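Local coordinates for Lmo2812 protein (Listeria monocytogenes EGD-e, PDB 5ZQA) that probably acts as a serine-type D-Ala-D-Ala carboxypeptidase, a penicillin-binding protein that trims peptidoglycan peptides during cell-wall synthesis, at residues S64-A69 / G224-F229; Y115-M118 / S122-D125. All blocks are in the same frame, centred on the assembly; numbering follows the deposited sequence.

Contact 1 of 2, residues S64-A69 / G224-F229; sequences SKLMTA and GLKTGF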
loop_
_atom_site.group_PDB
_atom_site.type_symbol
_atom_site.label_atom_id
_atom_site.label_comp_id
_atom_site.label_asym_id
_atom_site.label_seq_id
_atom_site.Cartn_x
_atom_site.Cartn_y
_atom_site.Cartn_z
ATOM N N SER A 64 2.855 3.806 1.783
ATOM C CA SER A 64 3.516 4.629 0.769
ATOM C C SER A 64 3.822 3.867 -0.511
ATOM O O SER A 64 3.876 4.462 -1.602
ATOM C CB SER A 64 4.835 5.194 1.302
ATOM O OG SER A 64 4.635 6.018 2.432
ATOM N N LYS A 65 4.029 2.559 -0.386
ATOM C CA LYS A 65 4.352 1.744 -1.549
ATOM C C LYS A 65 3.243 1.711 -2.594
ATOM O O LYS A 65 3.505 1.382 -3.754
ATOM C CB LYS A 65 4.696 0.324 -1.109
ATOM C CG LYS A 65 5.989 0.244 -0.301
ATOM C CD LYS A 65 6.201 -1.161 0.229
ATOM C CE LYS A 65 7.604 -1.338 0.812
ATOM N NZ LYS A 65 7.721 -0.669 2.122
ATOM N N LEU A 66 2.020 2.079 -2.216
ATOM C CA LEU A 66 0.949 2.163 -3.209
ATOM C C LEU A 66 1.206 3.306 -4.187
ATOM O O LEU A 66 0.870 3.198 -5.364
ATOM C CB LEU A 66 -0.414 2.337 -2.541
ATOM C CG LEU A 66 -0.860 1.097 -1.751
ATOM C CD1 LEU A 66 -2.157 1.354 -1.013
ATOM C CD2 LEU A 66 -1.020 -0.122 -2.665
ATOM N N MET A 67 1.810 4.394 -3.712
ATOM C CA MET A 67 2.114 5.493 -4.622
ATOM C C MET A 67 3.294 5.113 -5.504
ATOM O O MET A 67 3.305 5.417 -6.700
ATOM C CB MET A 67 2.422 6.792 -3.872
ATOM C CG MET A 67 2.878 7.923 -4.809
ATOM S SD MET A 67 1.662 8.375 -6.066
ATOM C CE MET A 67 0.596 9.468 -5.125
ATOM N N THR A 68 4.285 4.439 -4.925
ATOM C CA THR A 68 5.388 3.944 -5.738
ATOM C C THR A 68 4.873 2.967 -6.804
ATOM O O THR A 68 5.284 3.061 -7.956
ATOM C CB THR A 68 6.466 3.295 -4.857
ATOM O OG1 THR A 68 6.870 4.265 -3.878
ATOM C CG2 THR A 68 7.703 2.855 -5.673
ATOM N N ALA A 69 3.963 2.065 -6.425
ATOM C CA ALA A 69 3.351 1.143 -7.391
ATOM C C ALA A 69 2.659 1.912 -8.512
ATOM O O ALA A 69 2.823 1.575 -9.693
ATOM C CB ALA A 69 2.359 0.202 -6.690
ATOM N N GLY A 224 -7.202 -7.198 -2.145
ATOM C CA GLY A 224 -6.120 -6.264 -1.863
ATOM C C GLY A 224 -6.299 -5.675 -0.472
ATOM O O GLY A 224 -7.245 -6.048 0.229
ATOM N N LEU A 225 -5.453 -4.723 -0.076
ATOM C CA LEU A 225 -4.504 -4.067 -0.956
ATOM C C LEU A 225 -3.073 -3.978 -0.389
ATOM O O LEU A 225 -2.114 -4.286 -1.082
ATOM C CB LEU A 225 -5.015 -2.657 -1.274
ATOM C CG LEU A 225 -4.430 -1.892 -2.455
ATOM C CD1 LEU A 225 -4.598 -2.671 -3.756
ATOM C CD2 LEU A 225 -5.119 -0.538 -2.564
ATOM N N LYS A 226 -2.917 -3.508 0.844
ATOM C CA LYS A 226 -1.564 -3.280 1.366
ATOM C C LYS A 226 -1.523 -3.095 2.875
ATOM O O LYS A 226 -2.333 -2.356 3.430
ATOM C CB LYS A 226 -0.941 -2.039 0.703
ATOM C CG LYS A 226 0.542 -1.805 1.048
ATOM C CD LYS A 226 1.463 -2.759 0.295
ATOM C CE LYS A 226 2.876 -2.734 0.856
ATOM N NZ LYS A 226 2.971 -3.427 2.186
ATOM N N THR A 227 -0.541 -3.722 3.514
ATOM C CA THR A 227 -0.268 -3.557 4.945
ATOM C C THR A 227 0.795 -2.506 5.218
ATOM O O THR A 227 1.556 -2.127 4.324
ATOM C CB THR A 227 0.243 -4.864 5.574
ATOM O OG1 THR A 227 1.430 -5.280 4.885
ATOM C CG2 THR A 227 -0.791 -5.969 5.478
ATOM N N GLY A 228 0.864 -2.063 6.470
ATOM C CA GLY A 228 1.985 -1.264 6.945
ATOM C C GLY A 228 2.200 -1.528 8.422
ATOM O O GLY A 228 1.251 -1.880 9.127
ATOM N N PHE A 229 3.437 -1.382 8.890
ATOM C CA PHE A 229 3.712 -1.428 10.321
ATOM C C PHE A 229 5.015 -0.756 10.703
ATOM O O PHE A 229 6.061 -1.081 10.149
ATOM C CB PHE A 229 3.777 -2.858 10.857
ATOM C CG PHE A 229 4.382 -2.925 12.232
ATOM C CD1 PHE A 229 3.688 -2.417 13.319
ATOM C CD2 PHE A 229 5.658 -3.422 12.426
ATOM C CE1 PHE A 229 4.242 -2.444 14.584
ATOM C CE2 PHE A 229 6.217 -3.453 13.688
ATOM C CZ PHE A 229 5.508 -2.962 14.766
#
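Lys65, in the first turn of helix 65-77, lays the aliphatic part of its side chain against that of Lys226 on strand 222-230. The two side chains meet at a slant, with Lys65 CD 3.7 Å from Lys226 CE, so the meeting is between methylenes. The ammonium groups end apart, NZ of Lys65 lying 5.5 Å from NZ of Lys226. Lys65 is extended as far as CE and turns only at its last torsion (chi4 75°), which brings NZ to Ser62 OG, Asn124 OD1 and the carbonyl of Ser162. Lysine suits both positions because an apolar stem can pack in a buried place while the tip reaches polar partners.

Leu66 comes next and makes the apolar half of the contact. Its CD1 rests 3.8 Å from Leu225 CD2, and its CD2 is 3.9 Å from Lys226 CB; leucine suits the place because its forked, wholly apolar end touches both strand neighbours at once. Ser182 and Leu185 of helix 175-188 also pack against Leu66. Farther on, Ala69 N donates to Lys65 O at 2.8 Å, continuing the first helical turn.

On the strand, Leu225 follows a cis peptide bond and forms a classic beta bulge with Lys226, both facing Ile238; both residues also point their CB atoms at the helix. Lys226 bends at chi2 (76°) and again at chi4, bringing NZ back to its own strand, where it gives a hydrogen bond to Thr227 O at 2.9 Å while also bonding Ser122 OG. A helix carrying an SxxK sequence, Ser62 to Lys65, facing an edge strand with Lys226-Thr227-Gly228 as a KTG motif is the hallmark of the active-site cleft of penicillin-binding proteins and serine beta-lactamases.

Contact 2 of 2, residues Y115-M118 / S122-D125; sequences YSAM and SAND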
loop_
_atom_site.group_PDB
_atom_site.type_symbol
_atom_site.label_atom_id
_atom_site.label_comp_id
_atom_site.label_asym_id
_atom_site.label_seq_id
_atom_site.Cartn_x
_atom_site.Cartn_y
_atom_site.Cartn_z
ATOM N N TYR A 115 8.700 -5.050 -8.072
ATOM C CA TYR A 115 7.308 -4.636 -7.896
ATOM C C TYR A 115 6.517 -5.672 -7.086
ATOM O O TYR A 115 5.814 -5.315 -6.133
ATOM C CB TYR A 115 6.704 -4.386 -9.284
ATOM C CG TYR A 115 5.202 -4.253 -9.367
ATOM C CD1 TYR A 115 4.414 -5.355 -9.667
ATOM C CD2 TYR A 115 4.586 -3.018 -9.226
ATOM C CE1 TYR A 115 3.042 -5.253 -9.771
ATOM C CE2 TYR A 115 3.212 -2.901 -9.337
ATOM C CZ TYR A 115 2.447 -4.023 -9.610
ATOM O OH TYR A 115 1.077 -3.924 -9.725
ATOM N N SER A 116 6.660 -6.954 -7.424
ATOM C CA SER A 116 5.983 -7.993 -6.652
ATOM C C SER A 116 6.443 -8.003 -5.198
ATOM O O SER A 116 5.618 -8.104 -4.297
ATOM C CB SER A 116 6.217 -9.374 -7.265
ATOM O OG SER A 116 5.704 -9.428 -8.583
ATOM N N ALA A 117 7.754 -7.914 -4.972
ATOM C CA ALA A 117 8.296 -7.948 -3.610
ATOM C C ALA A 117 7.812 -6.759 -2.785
ATOM O O ALA A 117 7.437 -6.905 -1.619
ATOM C CB ALA A 117 9.827 -7.991 -3.647
ATOM N N MET A 118 7.806 -5.583 -3.397
ATOM C CA MET A 118 7.294 -4.393 -2.732
ATOM C C MET A 118 5.848 -4.582 -2.270
ATOM O O MET A 118 5.519 -4.302 -1.116
ATOM C CB MET A 118 7.426 -3.197 -3.676
ATOM C CG MET A 118 6.811 -1.930 -3.169
ATOM S SD MET A 118 7.102 -0.570 -4.310
ATOM C CE MET A 118 5.890 -0.931 -5.580
ATOM N N SER A 122 6.282 -6.444 1.265
ATOM C CA SER A 122 6.580 -5.100 1.757
ATOM C C SER A 122 8.092 -4.871 1.819
ATOM O O SER A 122 8.623 -4.344 2.793
ATOM C CB SER A 122 5.936 -4.875 3.126
ATOM O OG SER A 122 5.590 -3.509 3.287
ATOM N N ALA A 123 8.784 -5.271 0.759
ATOM C CA ALA A 123 10.239 -5.130 0.710
ATOM C C ALA A 123 10.647 -3.669 0.497
ATOM O O ALA A 123 10.415 -3.085 -0.571
ATOM C CB ALA A 123 10.816 -6.021 -0.395
ATOM N N ASN A 124 11.266 -3.080 1.510
ATOM C CA ASN A 124 11.656 -1.674 1.454
ATOM C C ASN A 124 12.758 -1.398 0.449
ATOM O O ASN A 124 12.739 -0.372 -0.233
ATOM C CB ASN A 124 12.112 -1.193 2.833
ATOM C CG ASN A 124 10.983 -1.116 3.801
ATOM O OD1 ASN A 124 10.139 -0.235 3.694
ATOM N ND2 ASN A 124 10.944 -2.042 4.756
ATOM N N ASP A 125 13.731 -2.304 0.362
ATOM C CA ASP A 125 14.808 -2.107 -0.588
ATOM C C ASP A 125 14.289 -2.171 -2.030
ATOM O O ASP A 125 14.723 -1.384 -2.873
ATOM C CB ASP A 125 15.957 -3.108 -0.352
ATOM C CG ASP A 125 15.508 -4.571 -0.260
ATOM O OD1 ASP A 125 14.302 -4.874 -0.210
ATOM O OD2 ASP A 125 16.416 -5.441 -0.214
#
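Ala117 and Ala123 meet where helix 111-120 gives way, through a short turn, to helix 124-135. In this turn Ser122-Ala123-Asn124 reads as the SxN motif of penicillin-binding proteins. Ala123, at the N-cap position of the second helix, donates its N-H to Ala117 O at 3.2 Å. The bond is nearly straight at hydrogen (169°), but the donor stands well above the carbonyl plane. Beside it the methyls lie against each other, Ala117 CB to Ala123 CB at 3.9 Å; side chains this small allow the two backbones to come so close. Ser122 CA adds a CA-H...O contact to Met118 O at 3.2 Å.

The chain turns at Ser122 through a positive phi (66°), directly after the helix, and its side chain departs from Met118. Ser122 CB lies 4.3 Å from Met118 O, with Lys226 NZ also close by. From CB, a chi1 of -149° carries the hydroxyl toward the predicted active-site residues, where OG is hydrogen-bonded to both Lys226 NZ and Ser62 OG. A serine fits here because a single methylene brings a hydroxyl, able to donate and accept, between these groups, consistent with its predicted active-site role. At its tip, Ser122 OG thus links the ammonium nitrogen of strand 222-230 to the hydroxyl oxygen of Ser62.

Both contacts are buried. Contact 1 sits almost at the centre of the chain and contact 2 about 10 Å away, centre to centre. Contact 1 joins distant parts of the sequence, a helix and the edge strand of the five-stranded sheet, by side-chain packing; contact 2 closes a local turn between consecutive helices, largely through backbone atoms. They share no secondary-structure element, yet they touch and together gather what match the SxxK, SxN and KTG motifs, consistent with a single active site. Besides the bond from Ser122 OG to Lys226 NZ (2.8 Å), Lys65 NZ approaches Asn124 OD1 at 2.9 Å, a probable hydrogen bond, and Lys65 CD packs against Met118 O.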